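Local coordinates for protein QdtA (PDB 4ZU5) that belongs to the cupin clan as a member of the WxcM-like family, with a small antiparallel beta fold, and is modelled here with bound thymidine, at residues Leu89-Gly92 / Pro93-Arg97. Sequence-based numbering, arbitrary orientation.
Sequences LYIG and PLVWR. Unlike the reference sequence in segment 93-97: L94 (reference Phe), V95 (reference Leu).
I91 and V95 meet where strand 87-91 leaves its sheet and the chain turns through 92-95 into strand 96-100, a local example of how a connection between two sheets can be packed from within. The apolar part of the contact rests mainly on the CG2 methyl of I91. This methyl lies anti to its own backbone N, which carries it across the turn to CB of V95 at 3.7 Å and to CG1 of V95 at 3.9 Å; the two side chains cross at about a right angle. The same methyl touches the guanidinium of R97, with NH2 3.5 Å from CG2 of I91, while CD1 of I91 stands over one face of that group, offset toward its rim.

The polar part lies on the R97 side. Its chain starts between backbone N and carbonyl carbon (chi1 88°) and bends again at chi2 and chi3, folding the guanidinium back toward the turn. There NH2 of R97 donates to O of V95 at 2.9 Å, with the acceptor practically in the guanidinium plane and an N-H...O angle of 162°; NE of R97 adds a weak bond to the same oxygen at 3.4 Å. With NH1 also hydrogen-bonded to Q58, the guanidinium is held through more than one nitrogen, which should restrict its rotation.

On the strand side, N of G92 lies over one face of the Y90 ring, whose hydroxyl is hydrogen-bonded to H57. Backbone bonds pair I91 with Q58 on strand 58-64 and L94 with H53 on strand 47-53, so the turn bridges the two five-stranded sheets; I91 and R97 both touch L71 of strand 67-73 in the second sheet, while V95 touches V5 of strand 5-9 in the first.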
ATOM      1  N   LEU A  89      -8.170   2.000  -8.911  1.00 27.58           N
ATOM      2  CA  LEU A  89      -9.553   1.660  -9.253  1.00 28.76           C
ATOM      3  C   LEU A  89     -10.371   1.837  -7.993  1.00 26.43           C
ATOM      4  O   LEU A  89     -10.307   1.043  -7.051  1.00 24.71           O
ATOM      5  CB  LEU A  89      -9.652   0.241  -9.820  1.00 30.51           C
ATOM      6  CG  LEU A  89     -11.058  -0.250 -10.179  1.00 30.17           C
ATOM      7  CD1 LEU A  89     -11.510   0.507 -11.397  1.00 32.28           C
ATOM      8  CD2 LEU A  89     -10.977  -1.734 -10.467  1.00 32.16           C
ATOM      9  N   TYR A  90     -11.186   2.878  -8.012  1.00 27.41           N
ATOM     10  CA  TYR A  90     -12.145   3.120  -6.938  1.00 28.79           C
ATOM     11  C   TYR A  90     -13.352   2.269  -7.158  1.00 28.54           C
ATOM     12  O   TYR A  90     -13.938   2.245  -8.251  1.00 28.50           O
ATOM     13  CB  TYR A  90     -12.616   4.569  -6.976  1.00 28.49           C
ATOM     14  CG  TYR A  90     -13.818   4.871  -6.098  1.00 31.28           C
ATOM     15  CD1 TYR A  90     -13.733   4.864  -4.721  1.00 31.29           C
ATOM     16  CD2 TYR A  90     -15.064   5.061  -6.648  1.00 34.10           C
ATOM     17  CE1 TYR A  90     -14.876   5.018  -3.936  1.00 30.66           C
ATOM     18  CE2 TYR A  90     -16.194   5.240  -5.873  1.00 33.62           C
ATOM     19  CZ  TYR A  90     -16.096   5.252  -4.506  1.00 31.80           C
ATOM     20  OH  TYR A  90     -17.276   5.453  -3.772  1.00 33.14           O
ATOM     21  N   ILE A  91     -13.754   1.607  -6.088  1.00 28.24           N
ATOM     22  CA  ILE A  91     -14.947   0.783  -6.114  1.00 29.99           C
ATOM     23  C   ILE A  91     -15.798   1.112  -4.923  1.00 28.42           C
ATOM     24  O   ILE A  91     -15.434   0.841  -3.807  1.00 30.98           O
ATOM     25  CB  ILE A  91     -14.642  -0.737  -6.078  1.00 30.50           C
ATOM     26  CG1 ILE A  91     -13.731  -1.117  -7.232  1.00 31.67           C
ATOM     27  CG2 ILE A  91     -15.938  -1.546  -6.138  1.00 33.88           C
ATOM     28  CD1 ILE A  91     -13.179  -2.531  -7.149  1.00 31.81           C
ATOM     29  N   GLY A  92     -16.980   1.629  -5.196  1.00 30.49           N
ATOM     30  CA  GLY A  92     -17.953   1.922  -4.193  1.00 32.07           C
ATOM     31  C   GLY A  92     -18.885   0.783  -3.819  1.00 33.49           C
ATOM     32  O   GLY A  92     -18.599  -0.355  -4.110  1.00 30.66           O
ATOM     33  N   PRO A  93     -19.929   1.088  -3.046  1.00 38.98           N
ATOM     34  CA  PRO A  93     -20.849   0.081  -2.525  1.00 38.98           C
ATOM     35  C   PRO A  93     -21.610  -0.639  -3.629  1.00 32.63           C
ATOM     36  O   PRO A  93     -21.911  -0.060  -4.696  1.00 31.47           O
ATOM     37  CB  PRO A  93     -21.810   0.910  -1.687  1.00 42.03           C
ATOM     38  CG  PRO A  93     -20.896   1.932  -1.105  1.00 42.98           C
ATOM     39  CD  PRO A  93     -20.097   2.361  -2.320  1.00 43.62           C
ATOM     40  N   LEU A  94     -21.768  -1.926  -3.370  1.00 33.30           N
ATOM     41  CA  LEU A  94     -22.647  -2.790  -4.122  1.00 34.07           C
ATOM     42  C   LEU A  94     -22.182  -3.042  -5.521  1.00 35.59           C
ATOM     43  O   LEU A  94     -22.980  -3.267  -6.442  1.00 30.74           O
ATOM     44  CB  LEU A  94     -24.044  -2.209  -4.158  1.00 33.54           C
ATOM     45  CG  LEU A  94     -24.742  -2.323  -2.800  1.00 36.04           C
ATOM     46  CD1 LEU A  94     -26.109  -1.703  -2.947  1.00 39.95           C
ATOM     47  CD2 LEU A  94     -24.847  -3.724  -2.222  1.00 41.45           C
ATOM     48  N   VAL A  95     -20.874  -3.125  -5.659  1.00 32.87           N
ATOM     49  CA  VAL A  95     -20.304  -3.606  -6.875  1.00 31.44           C
ATOM     50  C   VAL A  95     -19.664  -4.947  -6.547  1.00 33.54           C
ATOM     51  O   VAL A  95     -18.948  -5.049  -5.572  1.00 31.50           O
ATOM     52  CB  VAL A  95     -19.222  -2.648  -7.355  1.00 31.01           C
ATOM     53  CG1 VAL A  95     -18.479  -3.229  -8.548  1.00 31.45           C
ATOM     54  CG2 VAL A  95     -19.838  -1.292  -7.745  1.00 31.68           C
ATOM     55  N   TRP A  96     -19.947  -5.982  -7.341  1.00 31.55           N
ATOM     56  CA  TRP A  96     -19.371  -7.310  -7.122  1.00 32.10           C
ATOM     57  C   TRP A  96     -18.060  -7.358  -7.848  1.00 33.82           C
ATOM     58  O   TRP A  96     -17.940  -6.941  -9.016  1.00 35.30           O
ATOM     59  CB  TRP A  96     -20.338  -8.406  -7.673  1.00 36.01           C
ATOM     60  CG  TRP A  96     -19.900  -9.850  -7.525  1.00 32.68           C
ATOM     61  CD1 TRP A  96     -19.196 -10.569  -8.428  1.00 35.00           C
ATOM     62  CD2 TRP A  96     -20.185 -10.745  -6.455  1.00 32.66           C
ATOM     63  NE1 TRP A  96     -18.987 -11.857  -7.975  1.00 34.86           N
ATOM     64  CE2 TRP A  96     -19.600 -11.994  -6.773  1.00 32.58           C
ATOM     65  CE3 TRP A  96     -20.811 -10.613  -5.234  1.00 34.98           C
ATOM     66  CZ2 TRP A  96     -19.643 -13.090  -5.918  1.00 34.83           C
ATOM     67  CZ3 TRP A  96     -20.910 -11.717  -4.415  1.00 35.31           C
ATOM     68  CH2 TRP A  96     -20.286 -12.938  -4.751  1.00 35.58           C
ATOM     69  N   ARG A  97     -17.058  -7.951  -7.221  1.00 35.34           N
ATOM     70  CA  ARG A  97     -15.821  -8.100  -7.957  1.00 35.09           C
ATOM     71  C   ARG A  97     -15.104  -9.416  -7.781  1.00 31.52           C
ATOM     72  O   ARG A  97     -15.247 -10.092  -6.763  1.00 37.09           O
ATOM     73  CB  ARG A  97     -14.877  -6.928  -7.721  1.00 37.48           C
ATOM     74  CG  ARG A  97     -13.957  -7.070  -6.543  1.00 41.66           C
ATOM     75  CD  ARG A  97     -14.773  -7.265  -5.289  1.00 46.15           C
ATOM     76  NE  ARG A  97     -15.778  -6.227  -5.042  1.00 53.24           N
ATOM     77  CZ  ARG A  97     -15.550  -5.124  -4.334  1.00 53.67           C
ATOM     78  NH1 ARG A  97     -14.333  -4.901  -3.854  1.00 56.23           N
ATOM     79  NH2 ARG A  97     -16.542  -4.273  -4.088  1.00 47.55           N
TER